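Local coordinates for protein dihydrodipicolinate synthase (Agrobacterium tumefaciens, PDB 3B4U) that probably catalyses the aldol-type condensation of pyruvate with aspartate semialdehyde on the way to lysine, using the class I aldolase chemistry of its family, at residues K251-H256 and G283-L288; A10-F15 and V213-T218; L242-T247 and P275-Q280; A30-S35 and H256-T261; G167-S172 and G208-V213. All blocks are in the same frame, centred on the assembly; numbering follows the deposited sequence. Where two conformers were deposited one is given.

Interaction 1: K251-H256 and G283-L288; sequences KVLVSH and GAFDAL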
# COMPACT_ATOMS: atom_id res chain seq x y z
N LYS B 251 -5.50 2.52 21.15
CA LYS B 251 -4.42 3.19 21.88
C LYS B 251 -4.92 4.02 23.06
O LYS B 251 -4.30 4.03 24.13
CB LYS B 251 -3.57 4.01 20.91
CG LYS B 251 -2.72 3.14 19.97
CD LYS B 251 -1.89 3.99 18.99
CE LYS B 251 -0.42 3.92 19.34
NZ LYS B 251 0.39 4.72 18.39
N VAL B 252 -6.06 4.68 22.89
CA VAL B 252 -6.68 5.41 24.01
C VAL B 252 -6.92 4.45 25.19
O VAL B 252 -6.68 4.80 26.32
CB VAL B 252 -8.02 6.06 23.55
CG1 VAL B 252 -8.87 6.48 24.74
CG2 VAL B 252 -7.81 7.24 22.63
N LEU B 253 -7.38 3.24 24.91
CA LEU B 253 -7.65 2.29 25.98
C LEU B 253 -6.41 1.65 26.56
O LEU B 253 -6.39 1.31 27.74
CB LEU B 253 -8.72 1.28 25.54
CG LEU B 253 -10.10 1.95 25.40
CD1 LEU B 253 -11.12 0.94 24.90
CD2 LEU B 253 -10.60 2.54 26.73
N VAL B 254 -5.33 1.52 25.79
CA VAL B 254 -4.04 1.16 26.38
C VAL B 254 -3.65 2.24 27.39
O VAL B 254 -3.29 1.92 28.52
CB VAL B 254 -2.93 0.95 25.34
CG1 VAL B 254 -1.64 0.62 26.05
CG2 VAL B 254 -3.34 -0.17 24.39
N SER B 255 -3.75 3.51 27.01
CA SER B 255 -3.45 4.61 27.94
C SER B 255 -4.35 4.54 29.16
O SER B 255 -3.89 4.70 30.30
CB SER B 255 -3.62 5.97 27.25
OG SER B 255 -2.50 6.27 26.44
N HIS B 256 -5.66 4.32 28.96
CA HIS B 256 -6.61 4.33 30.06
C HIS B 256 -6.35 3.23 31.06
O HIS B 256 -6.42 3.46 32.27
CB HIS B 256 -8.00 4.21 29.46
CG HIS B 256 -9.12 4.32 30.46
ND1 HIS B 256 -9.27 5.40 31.31
CD2 HIS B 256 -10.17 3.50 30.67
CE1 HIS B 256 -10.37 5.20 32.02
NE2 HIS B 256 -10.94 4.07 31.65
N GLY B 283 -15.51 6.07 28.87
CA GLY B 283 -16.79 5.83 29.51
C GLY B 283 -17.42 4.52 29.05
O GLY B 283 -17.98 3.77 29.86
N ALA B 284 -17.34 4.25 27.74
CA ALA B 284 -17.85 3.00 27.19
C ALA B 284 -17.12 1.80 27.80
O ALA B 284 -17.74 0.78 28.16
CB ALA B 284 -17.72 2.99 25.73
N PHE B 285 -15.80 1.90 27.91
CA PHE B 285 -15.00 0.88 28.54
C PHE B 285 -15.40 0.70 30.00
O PHE B 285 -15.61 -0.42 30.45
CB PHE B 285 -13.51 1.20 28.37
CG PHE B 285 -12.61 0.26 29.09
CD1 PHE B 285 -12.12 -0.89 28.47
CD2 PHE B 285 -12.27 0.48 30.39
CE1 PHE B 285 -11.30 -1.76 29.16
CE2 PHE B 285 -11.46 -0.39 31.09
CZ PHE B 285 -10.97 -1.52 30.47
N ASP B 286 -15.46 1.81 30.74
CA ASP B 286 -15.73 1.73 32.16
C ASP B 286 -17.10 1.10 32.44
O ASP B 286 -17.24 0.34 33.40
CB ASP B 286 -15.69 3.11 32.80
CG ASP B 286 -14.30 3.67 32.91
OD1 ASP B 286 -13.29 2.94 32.71
OD2 ASP B 286 -14.21 4.86 33.29
N ALA B 287 -18.08 1.38 31.60
CA ALA B 287 -19.44 0.86 31.79
C ALA B 287 -19.46 -0.66 31.67
O ALA B 287 -20.33 -1.32 32.24
CB ALA B 287 -20.39 1.45 30.81
N LEU B 288 -18.54 -1.22 30.89
CA LEU B 288 -18.46 -2.65 30.66
C LEU B 288 -17.49 -3.39 31.58
O LEU B 288 -17.76 -4.53 31.95
CB LEU B 288 -18.09 -2.91 29.19
CG LEU B 288 -19.23 -2.62 28.22
CD1 LEU B 288 -18.71 -2.44 26.79
CD2 LEU B 288 -20.30 -3.71 28.27
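L253 and F285 mark where two helices come nearest, their CA atoms 7.9 Å apart. The short axes stay 11.3 Å from each other and cross at -59°. These are helices 246-258 and 275-289, two of the helices that follow the barrel in the dihydrodipicolinate synthase fold and form its C-terminal helical part. The contact begins with the leucine: CD2 of L253 lies 3.6 Å from CB of F285 and near CG, while its CD1 meets CD1 of the ring. One turn further on, on the same side of the phenyl plane but farther along the ring, CD2 of H256 comes within 3.7 Å of CD2 of F285. The ring planes are nearly perpendicular, but the approach is oblique and makes no regular stack. H256 holds CG anti to its backbone N (chi1 -175°), which sends the imidazole out toward helix 275-289. There it meets a carboxylate, and this polar link borders the apolar L253-F285 patch, which F216 and I281 extend. NE2 of H256 donates to OD1 of D286 over 2.8 Å, almost straight, in the imidazole plane and on the syn side of the carboxylate, about 30° out of the carboxylate plane.

Interaction 2: A10-F15 and V213-T218; sequences ALTTPF and VANFLT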
# COMPACT_ATOMS: atom_id res chain seq x y z
N ALA B 10 -1.98 -7.83 18.86
CA ALA B 10 -1.72 -7.03 17.67
C ALA B 10 -1.10 -5.75 18.23
O ALA B 10 -1.77 -4.75 18.48
CB ALA B 10 -3.04 -6.74 16.90
N LEU B 11 0.21 -5.79 18.50
CA LEU B 11 0.81 -4.86 19.44
C LEU B 11 0.76 -3.44 18.91
O LEU B 11 1.16 -3.16 17.78
CB LEU B 11 2.28 -5.25 19.70
CG LEU B 11 2.84 -4.72 21.00
CD1 LEU B 11 2.31 -5.52 22.19
CD2 LEU B 11 4.37 -4.71 20.96
N THR B 12 0.35 -2.51 19.76
CA THR B 12 0.42 -1.09 19.44
C THR B 12 1.87 -0.61 19.48
O THR B 12 2.70 -1.11 20.24
CB THR B 12 -0.46 -0.32 20.45
OG1 THR B 12 -0.23 -0.79 21.78
CG2 THR B 12 -1.94 -0.51 20.13
N THR B 13 2.13 0.41 18.66
CA THR B 13 3.46 0.99 18.52
C THR B 13 3.42 2.37 19.15
O THR B 13 2.67 3.22 18.67
CB THR B 13 3.86 1.10 17.05
OG1 THR B 13 3.83 -0.20 16.44
CG2 THR B 13 5.26 1.68 16.90
N PRO B 14 4.22 2.63 20.20
CA PRO B 14 4.22 3.93 20.85
C PRO B 14 5.20 4.88 20.18
O PRO B 14 6.31 4.49 19.86
CB PRO B 14 4.66 3.61 22.28
CG PRO B 14 5.59 2.43 22.13
CD PRO B 14 5.11 1.68 20.89
N PHE B 15 4.78 6.13 20.01
CA PHE B 15 5.61 7.18 19.43
C PHE B 15 5.88 8.30 20.44
O PHE B 15 4.99 8.72 21.16
CB PHE B 15 4.95 7.79 18.20
CG PHE B 15 4.57 6.77 17.19
CD1 PHE B 15 5.54 6.11 16.44
CD2 PHE B 15 3.23 6.44 16.99
CE1 PHE B 15 5.19 5.12 15.51
CE2 PHE B 15 2.89 5.47 16.07
CZ PHE B 15 3.86 4.82 15.34
N VAL B 213 -7.74 -5.73 20.86
CA VAL B 213 -8.28 -5.57 22.19
C VAL B 213 -7.37 -6.20 23.23
O VAL B 213 -7.34 -5.74 24.36
CB VAL B 213 -9.75 -6.10 22.26
CG1 VAL B 213 -10.25 -6.18 23.68
CG2 VAL B 213 -10.66 -5.24 21.36
N ALA B 214 -6.61 -7.23 22.86
CA ALA B 214 -5.68 -7.87 23.76
C ALA B 214 -4.53 -6.96 24.20
O ALA B 214 -3.82 -7.32 25.13
CB ALA B 214 -5.11 -9.17 23.15
N ASN B 215 -4.39 -5.78 23.60
CA ASN B 215 -3.43 -4.79 24.14
C ASN B 215 -3.87 -4.24 25.49
O ASN B 215 -3.03 -3.73 26.22
CB ASN B 215 -3.29 -3.61 23.19
CG ASN B 215 -2.44 -3.91 21.98
OD1 ASN B 215 -1.21 -3.92 22.07
ND2 ASN B 215 -3.08 -4.11 20.85
N PHE B 216 -5.15 -4.35 25.85
CA PHE B 216 -5.65 -3.74 27.08
C PHE B 216 -6.63 -4.59 27.85
O PHE B 216 -6.96 -4.19 28.97
CB PHE B 216 -6.18 -2.31 26.83
CG PHE B 216 -7.34 -2.26 25.90
CD1 PHE B 216 -8.63 -2.41 26.38
CD2 PHE B 216 -7.17 -2.06 24.55
CE1 PHE B 216 -9.71 -2.40 25.54
CE2 PHE B 216 -8.26 -2.06 23.71
CZ PHE B 216 -9.54 -2.22 24.21
N LEU B 217 -7.09 -5.71 27.31
CA LEU B 217 -7.96 -6.68 28.02
C LEU B 217 -7.41 -8.07 27.73
O LEU B 217 -8.10 -8.94 27.16
CB LEU B 217 -9.43 -6.53 27.62
CG LEU B 217 -10.16 -5.32 28.19
CD1 LEU B 217 -11.49 -5.12 27.42
CD2 LEU B 217 -10.42 -5.49 29.69
N THR B 218 -6.15 -8.29 28.05
CA THR B 218 -5.48 -9.52 27.62
C THR B 218 -6.14 -10.79 28.15
O THR B 218 -6.42 -11.70 27.37
CB THR B 218 -4.00 -9.51 28.02
OG1 THR B 218 -3.38 -8.29 27.57
CG2 THR B 218 -3.32 -10.70 27.39
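N215 and the chain from A10 to T12 make a buried side-chain-to-backbone contact where the first and last strands of the (β/α)8 barrel run into their loops. Strand 6-10 ends at A10, which also pairs through its backbone with S211 of strand 208-211, and N215 lies in the short 3-10 turn that follows this eighth strand. The amide of N215 uses both of its ends. ND2 donates to O of A10 over 2.8 Å, nearly straight and in the plane of the amide, though it comes in above the plane of that carbonyl. OD1 takes the N-H of T12 at 3.1 Å, so the amide bonds to residues 10 and 12 as the peptide of an adjacent strand could. OG1 of T12 also donates to OD1 of N215, at 3.3 Å and steeply above the amide plane. Both donors arrive from the same face. With chi1 at 45°, the T12 hydroxyl sits between backbone N and carbonyl carbon, close to the N-H that shares its acceptor. CG2 of T12 packs at 3.8 Å against ND2 of N215. H29 of helix 23-35 bonds to OD1 as well, through NE2, and ND2 has a second acceptor in O of G212. With so many bonds on one buried amide, its flip state is settled and both polar ends have partners, while the end of strand 6-10 stays tied to the turn after strand 208-211.

Interaction 3: L242-T247 and P275-Q280; sequences LKFPVT and PEDRRQ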
# COMPACT_ATOMS: atom_id res chain seq x y z
N LEU B 242 -17.17 1.56 17.42
CA LEU B 242 -17.28 1.76 15.95
C LEU B 242 -17.39 3.22 15.57
O LEU B 242 -17.14 3.56 14.41
CB LEU B 242 -18.50 1.05 15.37
CG LEU B 242 -18.41 -0.47 15.34
CD1 LEU B 242 -19.76 -1.03 15.02
CD2 LEU B 242 -17.37 -0.95 14.33
N LYS B 243 -17.84 4.05 16.50
CA LYS B 243 -17.97 5.46 16.31
C LYS B 243 -16.61 6.12 16.04
O LYS B 243 -16.60 7.24 15.57
CB LYS B 243 -18.60 6.13 17.57
CG LYS B 243 -20.10 5.91 17.79
CD LYS B 243 -20.56 6.72 18.99
CE LYS B 243 -22.08 6.66 19.18
NZ LYS B 243 -22.57 5.28 19.34
N PHE B 244 -15.47 5.44 16.34
CA PHE B 244 -14.13 6.07 16.37
C PHE B 244 -13.16 5.27 15.49
O PHE B 244 -13.30 4.06 15.34
CB PHE B 244 -13.65 6.13 17.83
CG PHE B 244 -14.69 6.64 18.81
CD1 PHE B 244 -14.98 7.99 18.90
CD2 PHE B 244 -15.37 5.76 19.64
CE1 PHE B 244 -15.96 8.45 19.79
CE2 PHE B 244 -16.35 6.22 20.52
CZ PHE B 244 -16.63 7.56 20.60
N PRO B 245 -12.13 5.93 14.88
CA PRO B 245 -11.09 5.16 14.17
C PRO B 245 -10.48 4.07 15.05
O PRO B 245 -10.18 4.32 16.20
CB PRO B 245 -10.06 6.23 13.77
CG PRO B 245 -10.91 7.39 13.50
CD PRO B 245 -11.86 7.37 14.72
N VAL B 246 -10.35 2.88 14.51
CA VAL B 246 -10.13 1.70 15.36
C VAL B 246 -8.79 1.73 16.09
O VAL B 246 -8.75 1.54 17.31
CB VAL B 246 -10.29 0.36 14.55
CG1 VAL B 246 -10.14 -0.84 15.45
CG2 VAL B 246 -11.59 0.27 13.79
N THR B 247 -7.71 1.95 15.37
CA THR B 247 -6.41 1.87 15.98
C THR B 247 -6.17 3.01 16.98
O THR B 247 -5.74 2.76 18.12
CB THR B 247 -5.32 1.75 14.90
OG1 THR B 247 -5.55 0.51 14.18
CG2 THR B 247 -3.92 1.75 15.52
N PRO B 275 -10.01 15.06 23.03
CA PRO B 275 -10.30 14.89 24.46
C PRO B 275 -11.75 14.46 24.72
O PRO B 275 -12.00 13.53 25.48
CB PRO B 275 -10.00 16.28 25.04
CG PRO B 275 -8.94 16.78 24.12
CD PRO B 275 -9.36 16.36 22.78
N GLU B 276 -12.70 15.13 24.09
CA GLU B 276 -14.10 14.78 24.28
C GLU B 276 -14.34 13.33 23.84
O GLU B 276 -15.02 12.57 24.54
CB GLU B 276 -14.97 15.76 23.48
CG GLU B 276 -16.43 15.46 23.54
CD GLU B 276 -17.27 16.40 22.73
OE1 GLU B 276 -16.81 16.88 21.68
OE2 GLU B 276 -18.44 16.65 23.14
N ASP B 277 -13.79 12.93 22.70
CA ASP B 277 -14.03 11.57 22.22
C ASP B 277 -13.31 10.53 23.07
O ASP B 277 -13.81 9.43 23.27
CB ASP B 277 -13.57 11.43 20.77
CG ASP B 277 -14.51 12.08 19.79
OD1 ASP B 277 -15.63 12.44 20.18
OD2 ASP B 277 -14.13 12.16 18.60
N ARG B 278 -12.15 10.88 23.59
CA ARG B 278 -11.46 10.01 24.53
C ARG B 278 -12.32 9.76 25.76
O ARG B 278 -12.38 8.64 26.25
CB ARG B 278 -10.09 10.58 24.94
CG ARG B 278 -9.49 9.90 26.17
CD ARG B 278 -7.98 9.96 26.25
NE ARG B 278 -7.50 9.33 27.49
CZ ARG B 278 -6.25 8.92 27.73
NH1 ARG B 278 -5.95 8.35 28.91
NH2 ARG B 278 -5.30 9.05 26.80
N ARG B 279 -12.97 10.79 26.26
CA ARG B 279 -13.82 10.60 27.42
C ARG B 279 -14.98 9.66 27.08
O ARG B 279 -15.39 8.84 27.92
CB ARG B 279 -14.31 11.94 27.95
CG ARG B 279 -13.19 12.79 28.57
CD ARG B 279 -12.69 12.27 29.93
NE ARG B 279 -13.78 12.19 30.92
CZ ARG B 279 -13.63 11.86 32.21
NH1 ARG B 279 -12.44 11.61 32.73
NH2 ARG B 279 -14.71 11.81 32.99
N GLN B 280 -15.51 9.73 25.87
CA GLN B 280 -16.59 8.83 25.47
C GLN B 280 -16.08 7.38 25.40
O GLN B 280 -16.76 6.44 25.85
CB GLN B 280 -17.16 9.26 24.13
CG GLN B 280 -17.82 10.64 24.13
CD GLN B 280 -18.34 11.03 22.76
OE1 GLN B 280 -19.05 10.26 22.11
NE2 GLN B 280 -18.01 12.26 22.33
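F244 and D277 face each other between the link that leads into helix 246-258 and the first turns of helix 275-289, with CA atoms 8.0 Å apart. From its CB the phenylalanine turns toward that helix: CG stands anti to the carbonyl carbon, beside the backbone N (chi1 -46°), and the ring is carried across the gap. The first ring atom to touch is CD1, 4.2 Å from CB of D277. One atom further, CE1 meets the same aspartate more closely, with CG of D277 at 3.9 Å and OD1 about as far. The plane of the carboxylate is turned 59° from the phenyl plane. At the tip, CZ of F244 finds Q280, one helical turn after D277. CB of Q280 touches this carbon at 4.0 Å. OE1 of Q280 sits 3.9 Å from CZ of F244, near the ring plane and at its edge, where the outward-pointing C-H is weakly positive; this belongs to one of two conformers of the glutamine and is therefore less certain. CB of K243 stands over the centre of one face of the F244 ring, 3.7 Å above it. All of this is van der Waals packing at the protein surface. The ring of F244 lies between the segment 242-245, which leads into helix 246-258, and the first turns of helix 275-289, while A249 on helix 246-258 also touches it; two C-terminal helices meet at this ring.

Interaction 4: A30-S35 and H256-T261; sequences ARRCLS and HTTGET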
# COMPACT_ATOMS: atom_id res chain seq x y z
N ALA B 30 5.02 -5.03 25.31
CA ALA B 30 5.05 -6.42 24.87
C ALA B 30 5.20 -7.36 26.07
O ALA B 30 4.50 -8.36 26.17
CB ALA B 30 6.18 -6.64 23.88
N ARG B 31 6.12 -7.05 26.98
CA ARG B 31 6.32 -7.90 28.14
C ARG B 31 5.06 -7.98 28.99
O ARG B 31 4.73 -9.04 29.52
CB ARG B 31 7.45 -7.36 29.00
CG ARG B 31 8.82 -7.56 28.38
CD ARG B 31 9.31 -8.99 28.46
NE ARG B 31 10.73 -9.11 28.10
CZ ARG B 31 11.35 -10.27 27.86
NH1 ARG B 31 12.63 -10.24 27.53
NH2 ARG B 31 10.74 -11.44 27.93
N ARG B 32 4.36 -6.86 29.14
CA ARG B 32 3.10 -6.83 29.89
C ARG B 32 2.06 -7.73 29.22
O ARG B 32 1.39 -8.53 29.88
CB ARG B 32 2.61 -5.39 30.01
CG ARG B 32 1.20 -5.28 30.57
CD ARG B 32 0.81 -3.84 30.94
NE ARG B 32 0.98 -2.96 29.79
CZ ARG B 32 1.56 -1.77 29.80
NH1 ARG B 32 1.98 -1.24 30.93
NH2 ARG B 32 1.72 -1.11 28.67
N CYS B 33 1.90 -7.61 27.91
CA CYS B 33 0.93 -8.43 27.21
C CYS B 33 1.25 -9.92 27.29
O CYS B 33 0.35 -10.75 27.50
CB CYS B 33 0.85 -7.98 25.74
SG CYS B 33 0.06 -6.37 25.49
N LEU B 34 2.52 -10.25 27.15
CA LEU B 34 2.96 -11.64 27.33
C LEU B 34 2.70 -12.13 28.74
O LEU B 34 2.08 -13.19 28.94
CB LEU B 34 4.44 -11.76 26.94
CG LEU B 34 4.77 -11.56 25.46
CD1 LEU B 34 6.25 -11.33 25.27
CD2 LEU B 34 4.30 -12.71 24.59
N SER B 35 3.00 -11.33 29.74
CA SER B 35 2.76 -11.70 31.13
C SER B 35 1.29 -11.90 31.45
O SER B 35 0.92 -12.73 32.28
CB SER B 35 3.35 -10.62 32.05
OG SER B 35 3.05 -10.87 33.43
N HIS B 256 -5.66 4.32 28.96
CA HIS B 256 -6.61 4.33 30.06
C HIS B 256 -6.35 3.23 31.06
O HIS B 256 -6.42 3.46 32.27
CB HIS B 256 -8.00 4.21 29.46
CG HIS B 256 -9.12 4.32 30.46
ND1 HIS B 256 -9.27 5.40 31.31
CD2 HIS B 256 -10.17 3.50 30.67
CE1 HIS B 256 -10.37 5.20 32.02
NE2 HIS B 256 -10.94 4.07 31.65
N THR B 257 -6.05 2.03 30.57
CA THR B 257 -5.86 0.91 31.48
C THR B 257 -4.51 0.88 32.17
O THR B 257 -4.37 0.29 33.23
CB THR B 257 -6.10 -0.45 30.77
OG1 THR B 257 -5.16 -0.60 29.68
CG2 THR B 257 -7.54 -0.55 30.24
N THR B 258 -3.49 1.50 31.57
CA THR B 258 -2.13 1.45 32.10
C THR B 258 -1.68 2.72 32.81
O THR B 258 -0.68 2.70 33.51
CB THR B 258 -1.10 1.18 30.98
OG1 THR B 258 -1.09 2.28 30.07
CG2 THR B 258 -1.42 -0.12 30.24
N GLY B 259 -2.35 3.83 32.53
CA GLY B 259 -1.91 5.16 32.95
C GLY B 259 -0.77 5.75 32.15
O GLY B 259 -0.26 6.81 32.49
N GLU B 260 -0.34 5.06 31.09
CA GLU B 260 0.76 5.52 30.25
C GLU B 260 0.24 6.49 29.21
O GLU B 260 -0.54 6.11 28.33
CB GLU B 260 1.47 4.32 29.61
CG GLU B 260 2.16 3.43 30.64
CD GLU B 260 2.62 2.10 30.13
OE1 GLU B 260 2.49 1.82 28.93
OE2 GLU B 260 3.16 1.35 30.96
N THR B 261 0.68 7.74 29.27
CA THR B 261 0.21 8.76 28.36
C THR B 261 0.76 8.62 26.94
O THR B 261 0.18 9.18 26.02
CB THR B 261 0.57 10.18 28.89
OG1 THR B 261 1.98 10.24 29.04
CG2 THR B 261 -0.10 10.45 30.23
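R32 and E260 form an end-on, two-nitrogen salt bridge that joins the first barrel helix, 23-35, to the turn closing helix 246-258. NH1 of R32 donates to OE2 of E260 at 2.8 Å, practically straight, and NH2 reaches OE1 of the same carboxylate at 3.0 Å. Both oxygens lie near the guanidinium plane, yet seen from the glutamate the two nitrogens come from above the carboxylate, because the two planes are turned 49° apart. The arginine gets there by a bend late in its chain: CG runs anti to the backbone N, and chi3 of 56° then swings the guanidinium toward E260. T258 covers one face of the guanidinium: its CG2 lies over the centre, 3.4 Å from CZ of R32, leaving the polar edge to the glutamate. Meanwhile OG1 of T258 is turned to its own backbone: it bonds to O of V254 and accepts the N-H of E260 at 3.1 Å. That second bond makes an ST turn, with G259 at positive phi between the two, and it sets the stem of E260 in place for the arginine. Further partners fix both charged groups, H29 ND1 at NH2 of R32 and W263 NE1 at OE1 of E260. Held from both ends, the ion pair probably rotates little despite its place near the surface. Such an end-on arginine-carboxylate pair, with a methyl over the guanidinium face and an ST turn after a helix end, is here the bridge between the (β/α)8 barrel and its C-terminal helices.

Interaction 5: G167-S172 and G208-V213; sequences GVKDSS and GAISGV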
# COMPACT_ATOMS: atom_id res chain seq x y z
N GLY B 167 -1.38 -20.82 8.03
CA GLY B 167 -2.57 -20.30 8.67
C GLY B 167 -3.09 -19.10 7.92
O GLY B 167 -2.54 -18.65 6.92
N VAL B 168 -4.22 -18.63 8.45
CA VAL B 168 -4.95 -17.50 7.91
C VAL B 168 -5.37 -16.62 9.07
O VAL B 168 -5.99 -17.13 10.01
CB VAL B 168 -6.21 -17.94 7.15
CG1 VAL B 168 -6.94 -16.70 6.55
CG2 VAL B 168 -5.89 -18.92 6.03
N LYS B 169 -5.10 -15.32 8.99
CA LYS B 169 -5.74 -14.38 9.91
C LYS B 169 -6.94 -13.82 9.18
O LYS B 169 -6.81 -13.02 8.25
CB LYS B 169 -4.77 -13.27 10.32
CG LYS B 169 -5.43 -12.21 11.21
CD LYS B 169 -5.95 -12.75 12.52
CE LYS B 169 -6.64 -11.70 13.35
NZ LYS B 169 -7.08 -12.30 14.66
N ASP B 170 -8.13 -14.29 9.58
CA ASP B 170 -9.34 -13.91 8.93
C ASP B 170 -9.99 -12.80 9.71
O ASP B 170 -10.65 -13.05 10.72
CB ASP B 170 -10.29 -15.10 8.80
CG ASP B 170 -11.58 -14.74 8.13
OD1 ASP B 170 -11.68 -13.64 7.56
OD2 ASP B 170 -12.51 -15.58 8.18
N SER B 171 -9.81 -11.59 9.23
CA SER B 171 -10.39 -10.39 9.81
C SER B 171 -11.52 -9.88 8.91
O SER B 171 -11.83 -8.71 8.91
CB SER B 171 -9.32 -9.33 10.02
OG SER B 171 -8.44 -9.83 11.00
N SER B 172 -12.15 -10.75 8.16
CA SER B 172 -13.26 -10.35 7.30
C SER B 172 -14.54 -9.99 8.05
O SER B 172 -15.36 -9.26 7.51
CB SER B 172 -13.62 -11.46 6.32
OG SER B 172 -14.11 -12.59 6.97
N GLY B 208 -6.97 -19.40 17.45
CA GLY B 208 -6.80 -18.22 18.25
C GLY B 208 -6.98 -16.92 17.50
O GLY B 208 -7.88 -16.79 16.67
N ALA B 209 -6.16 -15.92 17.84
CA ALA B 209 -6.35 -14.55 17.34
C ALA B 209 -5.06 -13.75 17.45
O ALA B 209 -4.24 -14.00 18.34
CB ALA B 209 -7.46 -13.84 18.17
N ILE B 210 -4.96 -12.80 16.55
CA ILE B 210 -4.03 -11.69 16.64
C ILE B 210 -4.90 -10.47 16.92
O ILE B 210 -5.59 -9.97 16.04
CB ILE B 210 -3.20 -11.52 15.36
CG1 ILE B 210 -2.36 -12.78 15.07
CG2 ILE B 210 -2.32 -10.28 15.46
CD1 ILE B 210 -1.73 -12.81 13.70
N SER B 211 -4.93 -10.05 18.17
CA SER B 211 -6.02 -9.22 18.70
C SER B 211 -5.59 -7.83 19.11
O SER B 211 -4.68 -7.67 19.92
CB SER B 211 -6.61 -9.93 19.91
OG SER B 211 -7.45 -9.06 20.67
N GLY B 212 -6.31 -6.81 18.64
CA GLY B 212 -6.09 -5.45 19.08
C GLY B 212 -6.58 -5.19 20.51
O GLY B 212 -5.91 -4.53 21.29
N VAL B 213 -7.74 -5.73 20.86
CA VAL B 213 -8.28 -5.57 22.19
C VAL B 213 -7.37 -6.20 23.23
O VAL B 213 -7.34 -5.74 24.36
CB VAL B 213 -9.75 -6.10 22.26
CG1 VAL B 213 -10.25 -6.18 23.68
CG2 VAL B 213 -10.66 -5.24 21.36
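K169 and I210 meet inside the barrel, in what is probably the active-site pocket, for a lysine at this place on the sixth strand is the one that forms the Schiff base with pyruvate in the dihydrodipicolinate synthase family. NZ of K169 donates to O of I210 over 3.1 Å, from above the plane of that carbonyl. Backbone N of I210 is nearer still to NZ, at 2.9 Å, but both are donors and this is no hydrogen bond. The aliphatic part packs too, CE of K169 lying 4.0 Å from CB of I210, while CB of A209 stands beside NZ. Strands 165-170 and 208-211 are the sixth and eighth of the (β/α)8 fold, with 189-192 between them in the chain, and the lysine crosses from one to the other. Its CG runs anti to the backbone N, and a bend at chi2 (62°) turns the rest of the chain to I210; Y139 and L191 flank it. The strand ends in an Asx turn: OD1 of D170 accepts the N-H of S172 at 3.0 Å and OG of S172 at 2.7 Å, the hydroxyl on the syn side of the carboxylate, and N140 bonds to the same oxygen.

Interactions 2 and 5 are core contacts, polar and fully buried at the barrel strands, whereas interactions 3 and 4 lie at the surface and interaction 1 is between the two. Interaction 3 joins the lead-in to helix 246-258 to the start of helix 275-289, the helix pair of interaction 1, but by packing alone. The segments of interactions 1 and 4 share H256, though only interaction 1 uses its side chain, and S255 OG bonds to E260 O. Toward the core, K251 NZ reaches T13 O and F216 packs on L253, linking 1 to 2. A10 N bonds to S211 O, joining 2 and 5. The salt bridge is in interaction 4, and buried side-chain-to-backbone bonds only in 2 and 5.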